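Local structure of C2 toxin component I (Clostridium botulinum, 2J3Z) at residues 109-114 / 130-135; 65-70 / 407-412; 43-48 / 175-180; 218-223 / 294-299. The protein transfers ADP-ribose from NAD to actin as the enzymatic component of the binary C2 toxin, probably entering cells through the toxin's separate binding component. The protein carries 1 engineered substitution. All blocks are in the same frame, centred on the assembly; numbering follows the deposited sequence.

Interaction 1: 109-114 / 130-135; sequences LGINFS and DKVRQQ
Residues 109-114 run as an irregular loop alongside one flank of the helical turns 130-135, with Gly110 beside Gln135 and Ile111 beside Val132, the latter pair 7.3 Å apart at their CA atoms. One apolar touch is made by Ile111, whose CD1 reaches to 3.9 Å from Val132 CB. Its CG1 branch lies anti to its own carbonyl carbon (chi1 -63°) and carries the terminal methyl outward to the helix, while CG2 is held back on the other side of CB. That second branch is not idle: Ile111 CG2 sits over the centre of the Phe113 ring, 3.7 Å above its plane, so one beta-branched residue serves the helix and the neighbouring aromatic at once. The ring, which buries more against the helix than Ile111 does, meets it chiefly through its far end. Phe113 CZ lies 4.0 Å from Lys131 CB, and the ring edge passes Val132 CG1 near the ring plane; lysine suits this border, since its aliphatic root packs while the ammonium end can extend into solvent. Nearer the C-terminal end of the helix segment, the end of the Gln135 side chain approaches Gly110, though the orientation of its amide is doubtful. Gly110 has a positive phi of 66°, a conformation that glycine adopts readily. Beyond the two segments Val132 also touches Ile209 of strand 206-216, and Asn112 touches Ile333 and Asp334 of helix 326-336. The arrangement is a loop-on-helix packing of the N-terminal ADP-ribosyltransferase-like half, placed where that half meets the C-terminal one.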
loop_
_atom_site.group_PDB
_atom_site.type_symbol
_atom_site.label_atom_id
_atom_site.label_comp_id
_atom_site.label_asym_id
_atom_site.label_seq_id
_atom_site.Cartn_x
_atom_site.Cartn_y
_atom_site.Cartn_z
ATOM N N LEU A 109 8.931 -4.338 -3.870
ATOM C CA LEU A 109 9.838 -3.194 -3.793
ATOM C C LEU A 109 9.802 -2.470 -5.122
ATOM O O LEU A 109 10.713 -1.731 -5.433
ATOM C CB LEU A 109 11.289 -3.634 -3.497
ATOM C CG LEU A 109 11.450 -4.547 -2.266
ATOM C CD1 LEU A 109 12.755 -5.373 -2.312
ATOM C CD2 LEU A 109 11.310 -3.766 -0.962
ATOM N N GLY A 110 8.769 -2.708 -5.925
ATOM C CA GLY A 110 8.620 -2.041 -7.218
ATOM C C GLY A 110 9.685 -2.405 -8.228
ATOM O O GLY A 110 10.039 -1.595 -9.098
ATOM N N ILE A 111 10.202 -3.631 -8.110
ATOM C CA ILE A 111 11.200 -4.132 -9.052
ATOM C C ILE A 111 10.551 -5.123 -10.015
ATOM O O ILE A 111 10.068 -6.160 -9.584
ATOM C CB ILE A 111 12.438 -4.782 -8.341
ATOM C CG1 ILE A 111 13.206 -3.752 -7.481
ATOM C CG2 ILE A 111 13.373 -5.396 -9.396
ATOM C CD1 ILE A 111 14.171 -4.387 -6.473
ATOM N N ASN A 112 10.554 -4.795 -11.308
ATOM C CA ASN A 112 9.987 -5.672 -12.350
ATOM C C ASN A 112 10.978 -6.339 -13.278
ATOM O O ASN A 112 10.619 -7.324 -13.935
ATOM C CB ASN A 112 9.019 -4.894 -13.230
ATOM C CG ASN A 112 8.165 -3.990 -12.434
ATOM O OD1 ASN A 112 7.447 -4.444 -11.532
ATOM N ND2 ASN A 112 8.248 -2.689 -12.718
ATOM N N PHE A 113 12.188 -5.792 -13.366
ATOM C CA PHE A 113 13.257 -6.397 -14.148
ATOM C C PHE A 113 13.881 -7.562 -13.371
ATOM O O PHE A 113 13.761 -7.631 -12.147
ATOM C CB PHE A 113 14.320 -5.346 -14.524
ATOM C CG PHE A 113 14.832 -4.547 -13.347
ATOM C CD1 PHE A 113 15.940 -4.987 -12.611
ATOM C CD2 PHE A 113 14.207 -3.346 -12.968
ATOM C CE1 PHE A 113 16.411 -4.247 -11.515
ATOM C CE2 PHE A 113 14.683 -2.595 -11.862
ATOM C CZ PHE A 113 15.779 -3.057 -11.138
ATOM N N SER A 114 14.546 -8.465 -14.096
ATOM C CA SER A 114 15.245 -9.616 -13.508
ATOM C C SER A 114 16.419 -9.139 -12.700
ATOM O O SER A 114 17.249 -8.350 -13.197
ATOM C CB SER A 114 15.838 -10.515 -14.598
ATOM O OG SER A 114 15.033 -10.536 -15.752
ATOM N N ASP A 130 23.107 -1.205 -8.971
ATOM C CA ASP A 130 22.879 0.237 -9.101
ATOM C C ASP A 130 21.434 0.557 -9.441
ATOM O O ASP A 130 20.851 1.460 -8.845
ATOM C CB ASP A 130 23.788 0.881 -10.158
ATOM C CG ASP A 130 23.570 2.408 -10.266
ATOM O OD1 ASP A 130 23.901 3.147 -9.294
ATOM O OD2 ASP A 130 23.062 2.872 -11.312
ATOM N N LYS A 131 20.854 -0.182 -10.383
ATOM C CA LYS A 131 19.453 0.002 -10.719
ATOM C C LYS A 131 18.532 -0.273 -9.546
ATOM O O LYS A 131 17.528 0.449 -9.399
ATOM C CB LYS A 131 19.025 -0.837 -11.931
ATOM C CG LYS A 131 19.224 -0.147 -13.288
ATOM C CD LYS A 131 18.868 -1.052 -14.484
ATOM C CE LYS A 131 20.022 -2.024 -14.819
ATOM N NZ LYS A 131 19.908 -2.829 -16.101
ATOM N N VAL A 132 18.819 -1.291 -8.720
ATOM C CA VAL A 132 17.902 -1.537 -7.569
ATOM C C VAL A 132 18.031 -0.498 -6.446
ATOM O O VAL A 132 17.011 -0.091 -5.866
ATOM C CB VAL A 132 17.733 -3.027 -7.071
ATOM C CG1 VAL A 132 18.518 -4.006 -7.881
ATOM C CG2 VAL A 132 17.943 -3.173 -5.552
ATOM N N ARG A 133 19.271 -0.074 -6.188
ATOM C CA ARG A 133 19.579 1.041 -5.289
ATOM C C ARG A 133 18.809 2.290 -5.685
ATOM O O ARG A 133 18.185 2.917 -4.836
ATOM C CB ARG A 133 21.077 1.343 -5.285
ATOM C CG ARG A 133 21.926 0.243 -4.665
ATOM C CD ARG A 133 23.315 0.782 -4.436
ATOM N NE ARG A 133 24.373 -0.230 -4.395
ATOM C CZ ARG A 133 25.296 -0.332 -3.438
ATOM N NH1 ARG A 133 25.294 0.505 -2.392
ATOM N NH2 ARG A 133 26.221 -1.264 -3.511
ATOM N N GLN A 134 18.826 2.629 -6.972
ATOM C CA GLN A 134 18.066 3.778 -7.460
ATOM C C GLN A 134 16.576 3.626 -7.217
ATOM O O GLN A 134 15.919 4.590 -6.831
ATOM C CB GLN A 134 18.342 4.096 -8.940
ATOM C CG GLN A 134 17.942 5.558 -9.352
ATOM C CD GLN A 134 18.919 6.685 -8.822
ATOM O OE1 GLN A 134 19.937 6.403 -8.172
ATOM N NE2 GLN A 134 18.585 7.957 -9.118
ATOM N N GLN A 135 16.035 2.428 -7.416
ATOM C CA GLN A 135 14.611 2.242 -7.121
ATOM C C GLN A 135 14.261 2.254 -5.634
ATOM O O GLN A 135 13.256 2.877 -5.236
ATOM C CB GLN A 135 14.043 0.967 -7.761
ATOM C CG GLN A 135 13.600 1.168 -9.215
ATOM C CD GLN A 135 12.151 0.762 -9.416
ATOM O OE1 GLN A 135 11.368 0.829 -8.483
ATOM N NE2 GLN A 135 11.788 0.339 -10.643
#

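Interaction 2: 65-70 / 407-412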
loop_
_atom_site.group_PDB
_atom_site.type_symbol
_atom_site.label_atom_id
_atom_site.label_comp_id
_atom_site.label_asym_id
_atom_site.label_seq_id
_atom_site.Cartn_x
_atom_site.Cartn_y
_atom_site.Cartn_z
ATOM N N LEU A 65 -16.482 -0.570 1.647
ATOM C CA LEU A 65 -17.057 -0.927 2.917
ATOM C C LEU A 65 -18.358 -1.735 2.772
ATOM O O LEU A 65 -18.654 -2.567 3.617
ATOM C CB LEU A 65 -17.295 0.348 3.711
ATOM C CG LEU A 65 -16.260 0.806 4.757
ATOM C CD1 LEU A 65 -14.922 0.085 4.724
ATOM C CD2 LEU A 65 -16.074 2.286 4.658
ATOM N N THR A 66 -19.097 -1.477 1.688
ATOM C CA THR A 66 -20.317 -2.198 1.306
ATOM C C THR A 66 -20.031 -3.663 0.948
ATOM O O THR A 66 -20.728 -4.570 1.384
ATOM C CB THR A 66 -21.021 -1.428 0.127
ATOM O OG1 THR A 66 -21.446 -0.154 0.614
ATOM C CG2 THR A 66 -22.257 -2.165 -0.419
ATOM N N ALA A 67 -18.980 -3.873 0.161
ATOM C CA ALA A 67 -18.518 -5.191 -0.213
ATOM C C ALA A 67 -18.079 -5.989 1.002
ATOM O O ALA A 67 -18.322 -7.203 1.055
ATOM C CB ALA A 67 -17.386 -5.082 -1.203
ATOM N N ILE A 68 -17.442 -5.316 1.972
ATOM C CA ILE A 68 -16.979 -5.972 3.216
ATOM C C ILE A 68 -18.188 -6.551 3.935
ATOM O O ILE A 68 -18.184 -7.725 4.314
ATOM C CB ILE A 68 -16.193 -5.037 4.188
ATOM C CG1 ILE A 68 -14.915 -4.458 3.553
ATOM C CG2 ILE A 68 -15.807 -5.771 5.488
ATOM C CD1 ILE A 68 -14.024 -5.491 2.861
ATOM N N GLU A 69 -19.213 -5.720 4.102
ATOM C CA GLU A 69 -20.439 -6.135 4.765
ATOM C C GLU A 69 -21.141 -7.241 4.014
ATOM O O GLU A 69 -21.657 -8.156 4.639
ATOM C CB GLU A 69 -21.381 -4.954 4.973
ATOM C CG GLU A 69 -20.913 -4.017 6.084
ATOM C CD GLU A 69 -20.583 -4.753 7.407
ATOM O OE1 GLU A 69 -19.409 -4.689 7.836
ATOM O OE2 GLU A 69 -21.493 -5.399 8.005
ATOM N N ILE A 70 -21.163 -7.154 2.680
ATOM C CA ILE A 70 -21.783 -8.186 1.857
ATOM C C ILE A 70 -21.102 -9.493 2.241
ATOM O O ILE A 70 -21.779 -10.500 2.540
ATOM C CB ILE A 70 -21.682 -7.877 0.326
ATOM C CG1 ILE A 70 -22.791 -6.890 -0.097
ATOM C CG2 ILE A 70 -21.827 -9.133 -0.513
ATOM C CD1 ILE A 70 -22.481 -6.025 -1.342
ATOM N N THR A 407 -7.329 -8.314 -6.746
ATOM C CA THR A 407 -8.641 -8.807 -7.127
ATOM C C THR A 407 -9.652 -8.143 -6.198
ATOM O O THR A 407 -9.977 -8.706 -5.160
ATOM C CB THR A 407 -8.672 -10.327 -7.050
ATOM O OG1 THR A 407 -7.593 -10.822 -7.841
ATOM C CG2 THR A 407 -9.987 -10.897 -7.574
ATOM N N SER A 408 -10.110 -6.935 -6.570
ATOM C CA SER A 408 -11.117 -6.188 -5.792
ATOM C C SER A 408 -12.461 -6.904 -5.771
ATOM O O SER A 408 -12.871 -7.513 -6.766
ATOM C CB SER A 408 -11.329 -4.786 -6.351
ATOM O OG SER A 408 -12.025 -3.930 -5.442
ATOM N N ILE A 409 -13.141 -6.817 -4.640
ATOM C CA ILE A 409 -14.487 -7.392 -4.491
ATOM C C ILE A 409 -15.514 -6.272 -4.602
ATOM O O ILE A 409 -15.424 -5.277 -3.879
ATOM C CB ILE A 409 -14.670 -8.157 -3.170
ATOM C CG1 ILE A 409 -13.510 -9.166 -3.015
ATOM C CG2 ILE A 409 -16.170 -8.734 -3.037
ATOM C CD1 ILE A 409 -13.884 -10.608 -2.801
ATOM N N ILE A 410 -16.466 -6.444 -5.523
ATOM C CA ILE A 410 -17.428 -5.393 -5.861
ATOM C C ILE A 410 -18.762 -5.643 -5.159
ATOM O O ILE A 410 -19.341 -4.729 -4.568
ATOM C CB ILE A 410 -17.574 -5.245 -7.402
ATOM C CG1 ILE A 410 -16.218 -4.867 -8.025
ATOM C CG2 ILE A 410 -18.618 -4.193 -7.783
ATOM C CD1 ILE A 410 -16.151 -5.227 -9.503
ATOM N N ASN A 411 -19.231 -6.885 -5.213
ATOM C CA ASN A 411 -20.468 -7.282 -4.537
ATOM C C ASN A 411 -20.493 -8.793 -4.390
ATOM O O ASN A 411 -19.492 -9.427 -4.646
ATOM C CB ASN A 411 -21.711 -6.709 -5.251
ATOM C CG ASN A 411 -22.135 -7.516 -6.483
ATOM O OD1 ASN A 411 -21.431 -8.417 -6.928
ATOM N ND2 ASN A 411 -23.300 -7.187 -7.034
ATOM N N ARG A 412 -21.624 -9.360 -3.988
ATOM C CA ARG A 412 -21.742 -10.801 -3.713
ATOM C C ARG A 412 -21.244 -11.658 -4.883
ATOM O O ARG A 412 -20.549 -12.633 -4.676
ATOM C CB ARG A 412 -23.194 -11.159 -3.306
ATOM C CG ARG A 412 -23.444 -12.644 -3.011
ATOM C CD ARG A 412 -24.676 -12.961 -2.108
ATOM N NE ARG A 412 -25.996 -12.593 -2.644
ATOM C CZ ARG A 412 -26.685 -11.491 -2.307
ATOM N NH1 ARG A 412 -27.885 -11.262 -2.854
ATOM N NH2 ARG A 412 -26.200 -10.623 -1.412
#
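Ala67 and Ile70, one helical turn apart, direct their CB atoms toward the end of strand 407-411, which crosses the helix at 77°. Ala67 CB faces backbone more than side chain: it lies 3.3 Å from Ile409 O, and the nearest side-chain atom, Ile409 CG2, is 4.3 Å away. A methyl group suits this place because the axes of the two segments come within 7.3 Å of each other. Ile70 works with both branches. Its CG2, anti to the backbone N, presses on the start of the following turn, 3.5 Å from Arg412 N and 3.7 Å from Arg412 CB. The CG1 branch goes the other way (chi1 -82°) and sets CD1 obliquely across Asn411, 4.0 Å from Asn411 CB. Asn411 turns its amide away from this apolar contact: its OD1 is hydrogen-bonded to Thr414 OG1 and Val413 N, tying up the tight turn into the next strand. Nearby, Ser408 OG bonds to Phe62 O and continues the attachment toward the N-terminal side of the helix. Ile410 and Asn411 together face Thr414 in a classic beta bulge, so the helix rests on the bulged end of the antiparallel hairpin 397-411/414-426 in the C-terminal ADP-ribosyltransferase sheet.

Interaction 3: 43-48 / 175-180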
loop_
_atom_site.group_PDB
_atom_site.type_symbol
_atom_site.label_atom_id
_atom_site.label_comp_id
_atom_site.label_asym_id
_atom_site.label_seq_id
_atom_site.Cartn_x
_atom_site.Cartn_y
_atom_site.Cartn_z
ATOM N N GLN A 43 -2.540 -23.481 8.721
ATOM C CA GLN A 43 -2.595 -23.663 7.273
ATOM C C GLN A 43 -1.706 -22.693 6.492
ATOM O O GLN A 43 -1.532 -22.859 5.299
ATOM C CB GLN A 43 -4.019 -23.482 6.782
ATOM C CG GLN A 43 -4.913 -24.684 6.851
ATOM C CD GLN A 43 -6.314 -24.334 6.359
ATOM O OE1 GLN A 43 -6.828 -24.943 5.428
ATOM N NE2 GLN A 43 -6.927 -23.337 6.978
ATOM N N LEU A 44 -1.182 -21.674 7.159
ATOM C CA LEU A 44 -0.252 -20.718 6.552
ATOM C C LEU A 44 1.121 -21.372 6.312
ATOM O O LEU A 44 1.980 -20.796 5.670
ATOM C CB LEU A 44 -0.101 -19.483 7.453
ATOM C CG LEU A 44 -1.314 -18.563 7.685
ATOM C CD1 LEU A 44 -0.991 -17.523 8.737
ATOM C CD2 LEU A 44 -1.741 -17.869 6.402
ATOM N N LYS A 45 1.323 -22.577 6.850
ATOM C CA LYS A 45 2.499 -23.385 6.516
ATOM C C LYS A 45 2.345 -24.017 5.116
ATOM O O LYS A 45 3.290 -24.584 4.542
ATOM C CB LYS A 45 2.688 -24.474 7.563
ATOM C CG LYS A 45 3.036 -23.920 8.946
ATOM C CD LYS A 45 2.937 -24.999 9.991
ATOM C CE LYS A 45 3.239 -24.415 11.342
ATOM N NZ LYS A 45 3.384 -25.495 12.352
ATOM N N ASN A 46 1.135 -23.913 4.577
ATOM C CA ASN A 46 0.838 -24.391 3.245
ATOM C C ASN A 46 0.977 -23.196 2.299
ATOM O O ASN A 46 0.330 -22.163 2.481
ATOM C CB ASN A 46 -0.546 -25.052 3.231
ATOM C CG ASN A 46 -1.003 -25.411 1.850
ATOM O OD1 ASN A 46 -1.232 -24.530 1.010
ATOM N ND2 ASN A 46 -1.174 -26.711 1.597
ATOM N N LYS A 47 1.842 -23.341 1.303
ATOM C CA LYS A 47 2.255 -22.204 0.490
ATOM C C LYS A 47 1.119 -21.643 -0.393
ATOM O O LYS A 47 1.025 -20.438 -0.576
ATOM C CB LYS A 47 3.506 -22.556 -0.321
ATOM C CG LYS A 47 4.498 -21.382 -0.477
ATOM C CD LYS A 47 5.950 -21.906 -0.614
ATOM C CE LYS A 47 6.506 -22.473 0.730
ATOM N NZ LYS A 47 7.531 -23.581 0.545
ATOM N N GLU A 48 0.248 -22.522 -0.887
ATOM C CA GLU A 48 -0.933 -22.131 -1.683
ATOM C C GLU A 48 -1.939 -21.353 -0.836
ATOM O O GLU A 48 -2.436 -20.324 -1.262
ATOM C CB GLU A 48 -1.633 -23.356 -2.304
ATOM C CG GLU A 48 -0.701 -24.372 -2.991
ATOM C CD GLU A 48 -0.398 -25.615 -2.122
ATOM O OE1 GLU A 48 0.652 -25.604 -1.424
ATOM O OE2 GLU A 48 -1.207 -26.595 -2.130
ATOM N N GLY A 175 2.935 -13.919 16.091
ATOM C CA GLY A 175 2.866 -15.328 16.392
ATOM C C GLY A 175 4.127 -15.980 15.884
ATOM O O GLY A 175 4.905 -15.371 15.133
ATOM N N VAL A 176 4.363 -17.212 16.324
ATOM C CA VAL A 176 5.488 -17.957 15.790
ATOM C C VAL A 176 5.006 -19.257 15.160
ATOM O O VAL A 176 4.176 -20.004 15.733
ATOM C CB VAL A 176 6.669 -18.214 16.785
ATOM C CG1 VAL A 176 7.083 -16.959 17.553
ATOM C CG2 VAL A 176 6.323 -19.244 17.741
ATOM N N LEU A 177 5.538 -19.481 13.961
ATOM C CA LEU A 177 5.295 -20.684 13.210
ATOM C C LEU A 177 6.598 -21.439 13.074
ATOM O O LEU A 177 7.664 -20.884 12.728
ATOM C CB LEU A 177 4.687 -20.368 11.840
ATOM C CG LEU A 177 3.283 -19.744 11.871
ATOM C CD1 LEU A 177 2.893 -19.185 10.496
ATOM C CD2 LEU A 177 2.243 -20.735 12.394
ATOM N N ASN A 178 6.479 -22.718 13.376
ATOM C CA ASN A 178 7.554 -23.658 13.267
ATOM C C ASN A 178 7.126 -24.740 12.277
ATOM O O ASN A 178 6.238 -25.532 12.577
ATOM C CB ASN A 178 7.799 -24.245 14.657
ATOM C CG ASN A 178 8.956 -25.190 14.697
ATOM O OD1 ASN A 178 8.784 -26.400 14.737
ATOM N ND2 ASN A 178 10.148 -24.648 14.695
ATOM N N ASP A 179 7.713 -24.741 11.086
ATOM C CA ASP A 179 7.551 -25.876 10.164
ATOM C C ASP A 179 8.821 -26.192 9.406
ATOM O O ASP A 179 9.465 -25.296 8.840
ATOM C CB ASP A 179 6.410 -25.673 9.139
ATOM C CG ASP A 179 6.748 -24.641 8.067
ATOM O OD1 ASP A 179 7.640 -23.821 8.318
ATOM O OD2 ASP A 179 6.130 -24.635 6.981
ATOM N N LYS A 180 9.168 -27.473 9.407
ATOM C CA LYS A 180 10.096 -28.019 8.425
ATOM C C LYS A 180 11.315 -27.101 8.191
ATOM O O LYS A 180 11.488 -26.515 7.099
ATOM C CB LYS A 180 9.324 -28.213 7.109
ATOM C CG LYS A 180 9.333 -29.620 6.559
ATOM C CD LYS A 180 9.115 -29.580 5.047
ATOM C CE LYS A 180 10.457 -29.384 4.307
ATOM N NZ LYS A 180 10.263 -28.687 2.992
#
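Lys45 and Asp179 bring the two backbones closest, their CA atoms 6.7 Å apart, where the 3-10 turn 43-45 lies against strand 175-179, the outermost strand at one end of its sheet. The lysine carries most of the contact. From a chi1 of -66° its chain runs out fully extended, sliding past Asp179 in the opposite sense: Lys45 CD lies 3.6 Å from Asp179 CB, and Lys45 CB is 3.5 Å from Asp179 OD2. Farther along, Lys45 CE touches Leu177 CD2 at 4.0 Å, and Leu177 CD1 turns to Leu44 CB at 4.3 Å, so leucines fill the buried side while the long lysine spans the border. The ammonium ends on the strand's backbone, with Lys45 NZ donating to Asn178 O over 2.9 Å. It arrives from above the carbonyl plane, 46° out of it, rather than along a lone pair. Glu26 of helix 15-31 is its charged partner, in a salt bridge through OE1, the same atom that accepts from Asn178 N. Although Asp179 packs on the lysine's aliphatic stem, its OD2 stays 6.1 Å from Lys45 NZ. The chemistry thus implies that charge pairing joins turn and helix, while the lysine and Glu26 together satisfy both polar backbone atoms of Asn178.

Interaction 4: 218-223 / 294-299; sequences ELDFYN and TLIAYR. With SO4 (sulfate ion), chain M.
A short, parallel-strand-like pairing sets Leu219 and Asp220 beside Leu295 and Ile296 at the edge of the C-terminal ADP-ribosyltransferase sheet, where residues 218-223 run along strand 295-301. Its direct bond, Ile296 N to Leu219 O, is 2.9 Å long and nearly straight (165° at the hydrogen); water replaces the neighbouring links, one bridging Leu219 N to Thr294 O and another Phe221 N to Ile296 O. Leu219 CD2 packs on Leu295 CB at 3.9 Å. Ile296, its CG1 branch turned beside its own N, extends CD1 to 3.5 Å from Glu218 OE1; Glu218 meanwhile pairs with Arg366 and Arg368 and bonds to Thr142. Asp220 is doubly gripped at OD1. Tyr298 OH donates to it over 2.8 Å, in the ring plane and on the syn lone pair, with carboxylate and ring 40° apart, while Tyr222 N closes an Asx turn from above the carboxylate plane. OD2 has a salt bridge to Arg366. Asp220 CG also lies over the face of the Tyr222 ring. Arg299 matches the arginine of this class's R-S-E signature, consistent with an NAD-binding role; a sulfate, probably from the crystallisation liquor, also bonds Arg265 and takes a 2.8 Å bond at O1 from Arg299 NH1.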
loop_
_atom_site.group_PDB
_atom_site.type_symbol
_atom_site.label_atom_id
_atom_site.label_comp_id
_atom_site.label_asym_id
_atom_site.label_seq_id
_atom_site.Cartn_x
_atom_site.Cartn_y
_atom_site.Cartn_z
ATOM N N GLU A 218 3.146 3.494 7.424
ATOM C CA GLU A 218 2.566 4.715 6.863
ATOM C C GLU A 218 1.206 4.978 7.499
ATOM O O GLU A 218 0.489 4.042 7.851
ATOM C CB GLU A 218 2.406 4.568 5.347
ATOM C CG GLU A 218 3.748 4.522 4.636
ATOM C CD GLU A 218 3.639 4.572 3.119
ATOM O OE1 GLU A 218 3.972 5.616 2.511
ATOM O OE2 GLU A 218 3.230 3.551 2.539
ATOM N N LEU A 219 0.872 6.258 7.634
ATOM C CA LEU A 219 -0.459 6.694 7.982
ATOM C C LEU A 219 -1.407 6.470 6.797
ATOM O O LEU A 219 -1.469 7.279 5.862
ATOM C CB LEU A 219 -0.443 8.146 8.436
ATOM C CG LEU A 219 -1.756 8.732 8.953
ATOM C CD1 LEU A 219 -2.263 7.934 10.149
ATOM C CD2 LEU A 219 -1.567 10.197 9.301
ATOM N N ASP A 220 -2.147 5.363 6.864
ATOM C CA ASP A 220 -2.950 4.898 5.754
ATOM C C ASP A 220 -4.222 4.277 6.312
ATOM O O ASP A 220 -4.166 3.377 7.154
ATOM C CB ASP A 220 -2.143 3.862 4.944
ATOM C CG ASP A 220 -2.836 3.388 3.678
ATOM O OD1 ASP A 220 -4.046 3.667 3.426
ATOM O OD2 ASP A 220 -2.129 2.685 2.926
ATOM N N PHE A 221 -5.366 4.762 5.826
ATOM C CA PHE A 221 -6.652 4.316 6.356
ATOM C C PHE A 221 -7.342 3.283 5.478
ATOM O O PHE A 221 -8.423 2.825 5.804
ATOM C CB PHE A 221 -7.538 5.540 6.615
ATOM C CG PHE A 221 -6.920 6.518 7.575
ATOM C CD1 PHE A 221 -6.461 7.759 7.126
ATOM C CD2 PHE A 221 -6.741 6.169 8.925
ATOM C CE1 PHE A 221 -5.876 8.666 8.004
ATOM C CE2 PHE A 221 -6.125 7.066 9.815
ATOM C CZ PHE A 221 -5.704 8.328 9.347
ATOM N N TYR A 222 -6.683 2.895 4.384
ATOM C CA TYR A 222 -7.244 1.948 3.411
ATOM C C TYR A 222 -8.708 2.271 3.067
ATOM O O TYR A 222 -9.024 3.422 2.726
ATOM C CB TYR A 222 -7.020 0.507 3.912
ATOM C CG TYR A 222 -5.539 0.251 4.039
ATOM C CD1 TYR A 222 -4.759 0.073 2.891
ATOM C CD2 TYR A 222 -4.898 0.224 5.297
ATOM C CE1 TYR A 222 -3.371 -0.158 2.969
ATOM C CE2 TYR A 222 -3.500 0.004 5.387
ATOM C CZ TYR A 222 -2.755 -0.182 4.209
ATOM O OH TYR A 222 -1.391 -0.400 4.238
ATOM N N ASN A 223 -9.600 1.291 3.174
ATOM C CA ASN A 223 -11.007 1.514 2.803
ATOM C C ASN A 223 -11.864 2.079 3.930
ATOM O O ASN A 223 -12.981 2.546 3.692
ATOM C CB ASN A 223 -11.635 0.227 2.213
ATOM C CG ASN A 223 -11.532 -0.951 3.153
ATOM O OD1 ASN A 223 -10.692 -0.968 4.061
ATOM N ND2 ASN A 223 -12.381 -1.957 2.942
ATOM N N THR A 294 2.844 13.612 6.592
ATOM C CA THR A 294 2.808 12.684 5.458
ATOM C C THR A 294 1.727 11.596 5.629
ATOM O O THR A 294 1.679 10.920 6.672
ATOM C CB THR A 294 4.195 12.021 5.254
ATOM O OG1 THR A 294 5.172 13.045 5.002
ATOM C CG2 THR A 294 4.160 11.054 4.092
ATOM N N LEU A 295 0.860 11.436 4.622
ATOM C CA LEU A 295 -0.138 10.370 4.669
ATOM C C LEU A 295 -0.570 9.839 3.301
ATOM O O LEU A 295 -0.245 10.404 2.260
ATOM C CB LEU A 295 -1.373 10.817 5.443
ATOM C CG LEU A 295 -2.339 11.701 4.650
ATOM C CD1 LEU A 295 -3.734 11.496 5.172
ATOM C CD2 LEU A 295 -1.898 13.163 4.724
ATOM N N ILE A 296 -1.317 8.742 3.336
ATOM C CA ILE A 296 -1.847 8.152 2.130
ATOM C C ILE A 296 -3.303 8.594 1.909
ATOM O O ILE A 296 -4.153 8.552 2.835
ATOM C CB ILE A 296 -1.720 6.609 2.140
ATOM C CG1 ILE A 296 -0.301 6.181 2.534
ATOM C CG2 ILE A 296 -2.092 6.034 0.796
ATOM C CD1 ILE A 296 0.762 6.459 1.465
ATOM N N ALA A 297 -3.560 9.042 0.679
ATOM C CA ALA A 297 -4.898 9.374 0.239
ATOM C C ALA A 297 -5.060 8.672 -1.103
ATOM O O ALA A 297 -4.081 8.268 -1.724
ATOM C CB ALA A 297 -5.096 10.856 0.138
ATOM N N TYR A 298 -6.303 8.506 -1.521
ATOM C CA TYR A 298 -6.649 7.663 -2.660
ATOM C C TYR A 298 -7.423 8.406 -3.735
ATOM O O TYR A 298 -8.281 9.255 -3.431
ATOM C CB TYR A 298 -7.508 6.495 -2.152
ATOM C CG TYR A 298 -6.716 5.528 -1.316
ATOM C CD1 TYR A 298 -6.660 5.638 0.072
ATOM C CD2 TYR A 298 -5.997 4.505 -1.926
ATOM C CE1 TYR A 298 -5.903 4.732 0.828
ATOM C CE2 TYR A 298 -5.270 3.598 -1.194
ATOM C CZ TYR A 298 -5.208 3.700 0.172
ATOM O OH TYR A 298 -4.447 2.756 0.858
ATOM N N ARG A 299 -7.140 8.042 -4.979
ATOM C CA ARG A 299 -7.866 8.557 -6.127
ATOM C C ARG A 299 -8.080 7.417 -7.107
ATOM O O ARG A 299 -7.141 6.967 -7.754
ATOM C CB ARG A 299 -7.074 9.689 -6.809
ATOM C CG ARG A 299 -7.784 10.347 -7.944
ATOM C CD ARG A 299 -7.018 11.609 -8.459
ATOM N NE ARG A 299 -7.554 11.991 -9.770
ATOM C CZ ARG A 299 -8.697 12.642 -9.979
ATOM N NH1 ARG A 299 -9.082 12.900 -11.221
ATOM N NH2 ARG A 299 -9.451 13.026 -8.960
HETATM S S SO4 M . -12.434 14.332 -11.869
HETATM O O1 SO4 M . -11.104 14.350 -12.473
HETATM O O2 SO4 M . -12.895 12.961 -11.607
HETATM O O3 SO4 M . -12.369 15.039 -10.580
HETATM O O4 SO4 M . -13.394 14.942 -12.790
HETATM O O HOH W 1 2.603 8.225 6.658
HETATM O O HOH W 2 -5.785 6.878 3.793
#

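Interactions 2 and 4 serve the same sheet of the C-terminal half, and they touch: Leu65 and Ile68 of helix 65-73 pack on Asn223. Interaction 4, about 8 Å from the chain centre, is the most polar, with backbone, carboxylate and water bonds on the strand that carries Arg299, the presumed NAD-site arginine. Interactions 1, 3 and 4 are partly buried; interaction 2 is a surface contact and relies on methyl groups against main chain. Interactions 1 and 3 belong to the N-terminal half, with centres about 29 Å apart: interaction 1 is mainly apolar and faces the other half, whereas interaction 3 holds an outer strand by a lysine. Through 65-70 the N-terminal portion reaches across to the C-terminal sheet.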